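Long-range contacts in iron-containing superoxide dismutase B2 (PDB 3ESF), which probably destroys superoxide radicals at an iron centre, dismutating them to hydrogen peroxide and dioxygen: residues P9-L15 / W80-P85; M1-I5 / L40-A44. The protein carries 1 engineered substitution. One frame throughout, in Å; residues are numbered along the deposited sequence.

Contact 1. Residues P9-L15 / W80-P85; sequences PWGYDGL and WESMSP
The irregular stretch P9-L15 lies against the last turn of a helix and the loop leaving it, W80-P85, with CA pairs P9-E81 at 6.7 Å and L15-P85 at 5.4 Å. P9 sets its CD 3.6 Å from W80 CB. W10 is the main piece: with chi1 at an unusual 24°, its NE1 donates to M83 O (2.9 Å) and, longer, to W80 O (3.3 Å), a bifurcated bond joining loop to helix end, while its CH2 lies 3.5 Å from W80 CE3. G11, at positive phi, opens a type I turn closed by G14 N to G11 O (3.1 Å). G14 O then meets P85 CB at 3.3 Å, and L15 (mt) reaches M83 CE with CD1 (3.7 Å). W80 belongs to the aromatic shell of the iron site, its ring edge-to-face with the ligand H28 and its NE1 bonded to H33. W10 also packs on V25 of helix 22-45, and M83 on F182 and V185 of helix 175-185, placing the contact between the N-terminal helices and the C-terminal half.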
ATOM      1  N   PRO A   9       4.148 -23.795  -0.176  1.00 19.43           N
ATOM      2  CA  PRO A   9       4.649 -24.938  -0.953  1.00 19.84           C
ATOM      3  C   PRO A   9       5.996 -25.471  -0.442  1.00 20.11           C
ATOM      4  O   PRO A   9       6.251 -26.660  -0.548  1.00 20.19           O
ATOM      5  CB  PRO A   9       4.754 -24.385  -2.386  1.00 19.72           C
ATOM      6  CG  PRO A   9       3.829 -23.121  -2.376  1.00 19.19           C
ATOM      7  CD  PRO A   9       4.005 -22.570  -1.000  1.00 19.49           C
ATOM      8  N   TRP A  10       6.799 -24.602   0.172  1.00 19.91           N
ATOM      9  CA  TRP A  10       8.183 -24.916   0.514  1.00 20.23           C
ATOM     10  C   TRP A  10       8.576 -24.594   1.957  1.00 20.58           C
ATOM     11  O   TRP A  10       9.768 -24.549   2.274  1.00 20.35           O
ATOM     12  CB  TRP A  10       9.126 -24.181  -0.447  1.00 19.93           C
ATOM     13  CG  TRP A  10       8.505 -22.970  -1.057  1.00 20.17           C
ATOM     14  CD1 TRP A  10       8.100 -22.827  -2.358  1.00 20.31           C
ATOM     15  CD2 TRP A  10       8.185 -21.736  -0.402  1.00 20.58           C
ATOM     16  NE1 TRP A  10       7.562 -21.587  -2.553  1.00 19.21           N
ATOM     17  CE2 TRP A  10       7.596 -20.892  -1.375  1.00 20.50           C
ATOM     18  CE3 TRP A  10       8.331 -21.259   0.917  1.00 20.41           C
ATOM     19  CZ2 TRP A  10       7.162 -19.587  -1.080  1.00 19.27           C
ATOM     20  CZ3 TRP A  10       7.929 -19.966   1.211  1.00 18.89           C
ATOM     21  CH2 TRP A  10       7.331 -19.142   0.214  1.00 20.47           C
ATOM     22  N   GLY A  11       7.585 -24.338   2.817  1.00 20.76           N
ATOM     23  CA  GLY A  11       7.825 -24.143   4.259  1.00 20.80           C
ATOM     24  C   GLY A  11       8.150 -22.703   4.613  1.00 20.45           C
ATOM     25  O   GLY A  11       8.528 -21.931   3.745  1.00 20.70           O
ATOM     26  N   TYR A  12       8.032 -22.343   5.890  1.00 20.11           N
ATOM     27  CA  TYR A  12       8.230 -20.942   6.314  1.00 20.32           C
ATOM     28  C   TYR A  12       9.626 -20.434   5.988  1.00 20.08           C
ATOM     29  O   TYR A  12       9.800 -19.284   5.592  1.00 19.50           O
ATOM     30  CB  TYR A  12       7.935 -20.753   7.821  1.00 20.35           C
ATOM     31  CG  TYR A  12       6.462 -20.799   8.147  1.00 20.19           C
ATOM     32  CD1 TYR A  12       5.867 -21.981   8.584  1.00 20.79           C
ATOM     33  CD2 TYR A  12       5.655 -19.664   7.984  1.00 20.18           C
ATOM     34  CE1 TYR A  12       4.512 -22.041   8.870  1.00 20.73           C
ATOM     35  CE2 TYR A  12       4.289 -19.708   8.267  1.00 21.02           C
ATOM     36  CZ  TYR A  12       3.729 -20.900   8.716  1.00 20.71           C
ATOM     37  OH  TYR A  12       2.389 -20.968   8.997  1.00 19.13           O
ATOM     38  N   ASP A  13      10.619 -21.308   6.152  1.00 20.60           N
ATOM     39  CA  ASP A  13      12.026 -20.940   5.913  1.00 20.68           C
ATOM     40  C   ASP A  13      12.505 -21.295   4.514  1.00 20.27           C
ATOM     41  O   ASP A  13      13.690 -21.211   4.239  1.00 20.75           O
ATOM     42  CB  ASP A  13      12.936 -21.604   6.950  1.00 21.00           C
ATOM     43  CG  ASP A  13      12.985 -23.126   6.810  1.00 22.63           C
ATOM     44  OD1 ASP A  13      12.248 -23.711   5.973  1.00 24.82           O
ATOM     45  OD2 ASP A  13      13.757 -23.749   7.561  1.00 24.66           O
ATOM     46  N   GLY A  14      11.586 -21.679   3.635  1.00 19.91           N
ATOM     47  CA  GLY A  14      11.931 -22.231   2.323  1.00 19.74           C
ATOM     48  C   GLY A  14      12.710 -21.325   1.387  1.00 19.33           C
ATOM     49  O   GLY A  14      13.509 -21.800   0.566  1.00 18.43           O
ATOM     50  N   LEU A  15      12.500 -20.013   1.527  1.00 19.44           N
ATOM     51  CA  LEU A  15      13.156 -19.040   0.648  1.00 19.36           C
ATOM     52  C   LEU A  15      14.277 -18.253   1.356  1.00 20.09           C
ATOM     53  O   LEU A  15      14.863 -17.329   0.756  1.00 19.79           O
ATOM     54  CB  LEU A  15      12.119 -18.075   0.021  1.00 19.10           C
ATOM     55  CG  LEU A  15      10.957 -18.660  -0.810  1.00 19.55           C
ATOM     56  CD1 LEU A  15      10.221 -17.616  -1.588  1.00 19.89           C
ATOM     57  CD2 LEU A  15      11.444 -19.707  -1.769  1.00 19.06           C
ATOM     58  N   TRP A  80       2.841 -17.452  -3.769  1.00 19.49           N
ATOM     59  CA  TRP A  80       3.706 -18.471  -3.170  1.00 19.75           C
ATOM     60  C   TRP A  80       4.102 -19.520  -4.198  1.00 19.78           C
ATOM     61  O   TRP A  80       5.252 -19.946  -4.216  1.00 19.57           O
ATOM     62  CB  TRP A  80       3.090 -19.168  -1.936  1.00 20.27           C
ATOM     63  CG  TRP A  80       2.663 -18.260  -0.833  1.00 21.33           C
ATOM     64  CD1 TRP A  80       1.426 -18.205  -0.256  1.00 21.07           C
ATOM     65  CD2 TRP A  80       3.462 -17.266  -0.163  1.00 21.83           C
ATOM     66  NE1 TRP A  80       1.396 -17.232   0.709  1.00 20.06           N
ATOM     67  CE2 TRP A  80       2.624 -16.639   0.793  1.00 20.51           C
ATOM     68  CE3 TRP A  80       4.800 -16.840  -0.283  1.00 20.53           C
ATOM     69  CZ2 TRP A  80       3.077 -15.621   1.642  1.00 21.14           C
ATOM     70  CZ3 TRP A  80       5.254 -15.820   0.556  1.00 20.34           C
ATOM     71  CH2 TRP A  80       4.391 -15.221   1.509  1.00 21.07           C
ATOM     72  N   GLU A  81       3.160 -19.938  -5.046  1.00 19.61           N
ATOM     73  CA  GLU A  81       3.448 -20.883  -6.123  1.00 19.72           C
ATOM     74  C   GLU A  81       4.362 -20.324  -7.221  1.00 19.46           C
ATOM     75  O   GLU A  81       5.046 -21.080  -7.906  1.00 19.20           O
ATOM     76  CB  GLU A  81       2.151 -21.428  -6.731  1.00 19.81           C
ATOM     77  CG  GLU A  81       1.421 -22.426  -5.823  1.00 23.69           C
ATOM     78  CD  GLU A  81       2.219 -23.706  -5.562  1.00 28.57           C
ATOM     79  OE1 GLU A  81       3.295 -23.901  -6.169  1.00 29.77           O
ATOM     80  OE2 GLU A  81       1.755 -24.543  -4.743  1.00 32.37           O
ATOM     81  N   SER A  82       4.384 -18.998  -7.353  1.00 19.01           N
ATOM     82  CA  SER A  82       5.223 -18.279  -8.323  1.00 19.21           C
ATOM     83  C   SER A  82       6.694 -18.196  -7.885  1.00 19.49           C
ATOM     84  O   SER A  82       7.544 -17.640  -8.608  1.00 19.69           O
ATOM     85  CB  SER A  82       4.668 -16.863  -8.559  1.00 18.66           C
ATOM     86  OG  SER A  82       3.386 -16.897  -9.191  1.00 16.41           O
ATOM     87  N   MET A  83       6.987 -18.761  -6.709  1.00 19.18           N
ATOM     88  CA  MET A  83       8.342 -18.769  -6.152  1.00 19.35           C
ATOM     89  C   MET A  83       8.737 -20.158  -5.699  1.00 19.44           C
ATOM     90  O   MET A  83       7.868 -21.000  -5.408  1.00 19.84           O
ATOM     91  CB  MET A  83       8.455 -17.764  -5.003  1.00 19.41           C
ATOM     92  CG  MET A  83       7.974 -16.344  -5.364  1.00 19.57           C
ATOM     93  SD  MET A  83       8.260 -15.185  -4.021  1.00 19.92           S
ATOM     94  CE  MET A  83       7.198 -15.857  -2.702  1.00 18.96           C
ATOM     95  N   SER A  84      10.048 -20.414  -5.671  1.00 19.08           N
ATOM     96  CA  SER A  84      10.576 -21.714  -5.289  1.00 18.98           C
ATOM     97  C   SER A  84      12.007 -21.569  -4.798  1.00 18.79           C
ATOM     98  O   SER A  84      12.740 -20.691  -5.272  1.00 18.80           O
ATOM     99  CB  SER A  84      10.509 -22.682  -6.476  1.00 18.93           C
ATOM    100  OG  SER A  84      11.279 -23.836  -6.236  1.00 19.77           O
ATOM    101  N   PRO A  85      12.418 -22.422  -3.840  1.00 19.04           N
ATOM    102  CA  PRO A  85      13.834 -22.420  -3.458  1.00 19.23           C
ATOM    103  C   PRO A  85      14.731 -22.868  -4.621  1.00 19.40           C
ATOM    104  O   PRO A  85      15.938 -22.590  -4.610  1.00 19.62           O
ATOM    105  CB  PRO A  85      13.896 -23.410  -2.291  1.00 18.61           C
ATOM    106  CG  PRO A  85      12.661 -24.252  -2.421  1.00 19.53           C
ATOM    107  CD  PRO A  85      11.626 -23.394  -3.064  1.00 18.70           C
TER

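Contact 2. Residues M1-I5 / L40-A44; sequences MAFSI and LNAAA
The N-terminal residues M1-I5 form no regular helix or strand; from F3 to I5 they run extended (phi/psi -122/144 at F3), after a helical-type kink at A2 (-77/-38). They pass one side of L40-A44, which is regular helix with A44 N bonded to L40 O at 2.9 Å. The closest CA pair is A2-N41, 5.9 Å. N41, chi1 -85°, turns its carboxamide to the backbone of F3 and uses both ends: F3 N donates to N41 OD1 (2.8 Å) and N41 ND2 donates to F3 O (3.1 Å), so the amide pairs with a single extended residue much as a neighbouring strand would. A water adds a bridge, accepting from A2 N (3.2 Å) and donating to N41 O (3.0 Å). The helix, 22-45, is the first long one of the alpha-hairpin domain of Fe/Mn superoxide dismutases, and these bonds fix the chain's start near its C-terminal end. F3 (chi1 m) points at the helix. L40 CD2 sits over its ring face, 3.6 Å from the centroid and 7° off the normal, a CH-pi contact, while A44 CB touches the ring edge at CE2 (3.7 Å). A2 CB lies 4.0 Å from A44 CB, and M1 CE reaches N41 CB at 4.0 Å. Beyond the ring, V55 and I58 of helix 55-61 also pack against F3.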
ATOM      1  N   MET A   1     -16.702 -24.620   8.397  1.00 28.19           N
ATOM      2  CA  MET A   1     -15.588 -23.617   8.481  1.00 28.68           C
ATOM      3  C   MET A   1     -14.978 -23.349   7.108  1.00 26.74           C
ATOM      4  O   MET A   1     -14.053 -24.039   6.714  1.00 27.08           O
ATOM      5  CB  MET A   1     -14.483 -24.179   9.392  1.00 29.69           C
ATOM      6  CG  MET A   1     -14.413 -23.555  10.769  1.00 32.47           C
ATOM      7  SD  MET A   1     -13.564 -21.971  10.629  1.00 40.00           S
ATOM      8  CE  MET A   1     -14.956 -20.821  10.450  1.00 36.37           C
ATOM      9  N   ALA A   2     -15.468 -22.322   6.427  1.00 25.21           N
ATOM     10  CA  ALA A   2     -15.824 -22.439   5.005  1.00 23.31           C
ATOM     11  C   ALA A   2     -14.647 -22.431   4.067  1.00 22.10           C
ATOM     12  O   ALA A   2     -14.625 -23.167   3.083  1.00 21.78           O
ATOM     13  CB  ALA A   2     -16.842 -21.361   4.610  1.00 22.95           C
ATOM     14  N   PHE A   3     -13.657 -21.617   4.399  1.00 20.93           N
ATOM     15  CA  PHE A   3     -12.551 -21.330   3.513  1.00 20.13           C
ATOM     16  C   PHE A   3     -11.241 -21.701   4.190  1.00 20.05           C
ATOM     17  O   PHE A   3     -11.093 -21.586   5.398  1.00 19.55           O
ATOM     18  CB  PHE A   3     -12.563 -19.859   3.089  1.00 19.97           C
ATOM     19  CG  PHE A   3     -13.772 -19.479   2.277  1.00 19.54           C
ATOM     20  CD1 PHE A   3     -13.792 -19.698   0.905  1.00 20.45           C
ATOM     21  CD2 PHE A   3     -14.893 -18.919   2.887  1.00 17.15           C
ATOM     22  CE1 PHE A   3     -14.924 -19.372   0.144  1.00 21.65           C
ATOM     23  CE2 PHE A   3     -16.034 -18.582   2.144  1.00 18.50           C
ATOM     24  CZ  PHE A   3     -16.049 -18.828   0.762  1.00 20.31           C
ATOM     25  N   SER A   4     -10.306 -22.189   3.391  1.00 20.84           N
ATOM     26  CA  SER A   4      -8.940 -22.448   3.853  1.00 20.46           C
ATOM     27  C   SER A   4      -7.960 -22.104   2.741  1.00 20.22           C
ATOM     28  O   SER A   4      -8.368 -21.803   1.608  1.00 19.63           O
ATOM     29  CB  SER A   4      -8.777 -23.886   4.319  1.00 20.32           C
ATOM     30  OG  SER A   4      -8.941 -24.781   3.241  1.00 22.23           O
ATOM     31  N   ILE A   5      -6.675 -22.086   3.082  1.00 19.33           N
ATOM     32  CA  ILE A   5      -5.629 -21.895   2.082  1.00 18.87           C
ATOM     33  C   ILE A   5      -4.653 -23.060   2.174  1.00 19.28           C
ATOM     34  O   ILE A   5      -4.514 -23.650   3.248  1.00 18.87           O
ATOM     35  CB  ILE A   5      -4.874 -20.539   2.219  1.00 18.28           C
ATOM     36  CG1 ILE A   5      -4.294 -20.334   3.645  1.00 18.44           C
ATOM     37  CG2 ILE A   5      -5.775 -19.388   1.731  1.00 19.44           C
ATOM     38  CD1 ILE A   5      -3.418 -19.041   3.848  1.00 16.89           C
ATOM     39  N   LEU A  40     -12.913 -13.584   5.737  1.00 20.01           N
ATOM     40  CA  LEU A  40     -13.871 -14.197   4.803  1.00 19.43           C
ATOM     41  C   LEU A  40     -14.741 -15.220   5.504  1.00 19.28           C
ATOM     42  O   LEU A  40     -15.940 -15.287   5.250  1.00 18.95           O
ATOM     43  CB  LEU A  40     -13.182 -14.792   3.558  1.00 19.14           C
ATOM     44  CG  LEU A  40     -14.092 -15.359   2.436  1.00 20.30           C
ATOM     45  CD1 LEU A  40     -15.028 -14.310   1.880  1.00 19.64           C
ATOM     46  CD2 LEU A  40     -13.306 -15.976   1.301  1.00 18.39           C
ATOM     47  N   ASN A  41     -14.131 -16.012   6.379  1.00 19.19           N
ATOM     48  CA  ASN A  41     -14.855 -17.005   7.165  1.00 19.75           C
ATOM     49  C   ASN A  41     -15.893 -16.355   8.086  1.00 19.89           C
ATOM     50  O   ASN A  41     -16.994 -16.880   8.246  1.00 19.59           O
ATOM     51  CB  ASN A  41     -13.872 -17.883   7.968  1.00 19.53           C
ATOM     52  CG  ASN A  41     -13.332 -19.053   7.156  1.00 19.70           C
ATOM     53  OD1 ASN A  41     -13.970 -19.499   6.191  1.00 21.26           O
ATOM     54  ND2 ASN A  41     -12.170 -19.581   7.557  1.00 19.33           N
ATOM     55  N   ALA A  42     -15.539 -15.210   8.671  1.00 19.82           N
ATOM     56  CA  ALA A  42     -16.511 -14.429   9.456  1.00 20.73           C
ATOM     57  C   ALA A  42     -17.706 -13.939   8.614  1.00 20.79           C
ATOM     58  O   ALA A  42     -18.846 -13.988   9.069  1.00 21.78           O
ATOM     59  CB  ALA A  42     -15.819 -13.272  10.166  1.00 19.78           C
ATOM     60  N   ALA A  43     -17.455 -13.486   7.387  1.00 21.18           N
ATOM     61  CA  ALA A  43     -18.543 -13.065   6.483  1.00 21.49           C
ATOM     62  C   ALA A  43     -19.409 -14.252   6.082  1.00 21.65           C
ATOM     63  O   ALA A  43     -20.629 -14.124   5.972  1.00 22.13           O
ATOM     64  CB  ALA A  43     -17.971 -12.386   5.238  1.00 21.53           C
ATOM     65  N   ALA A  44     -18.758 -15.399   5.869  1.00 21.62           N
ATOM     66  CA  ALA A  44     -19.397 -16.648   5.429  1.00 21.52           C
ATOM     67  C   ALA A  44     -20.272 -17.291   6.522  1.00 22.01           C
ATOM     68  O   ALA A  44     -21.281 -17.925   6.206  1.00 21.37           O
ATOM     69  CB  ALA A  44     -18.330 -17.617   4.932  1.00 21.53           C
TER
HETATM   70  O   HOH W   1     -17.067 -19.794   7.677  1.00 25.26           O

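From the N terminus, residues 1-5 start contact 2, and the chain runs on through 9-15, the first half of contact 1, before entering helix 22-45. Contact 2 closes its loop near the far end of that helix, at 40-44; contact 1 closes later, at 80-85, where helix 64-81 ends. The segments alternate, so the two loops cross rather than nest. Their centres lie 24 Å apart, and the irregular N-terminal segment spans the distance, with I5 touching both long helices on the way. Together they fasten this irregular lead-in to opposite ends of the alpha-hairpin: the iron-site end and the end far from it.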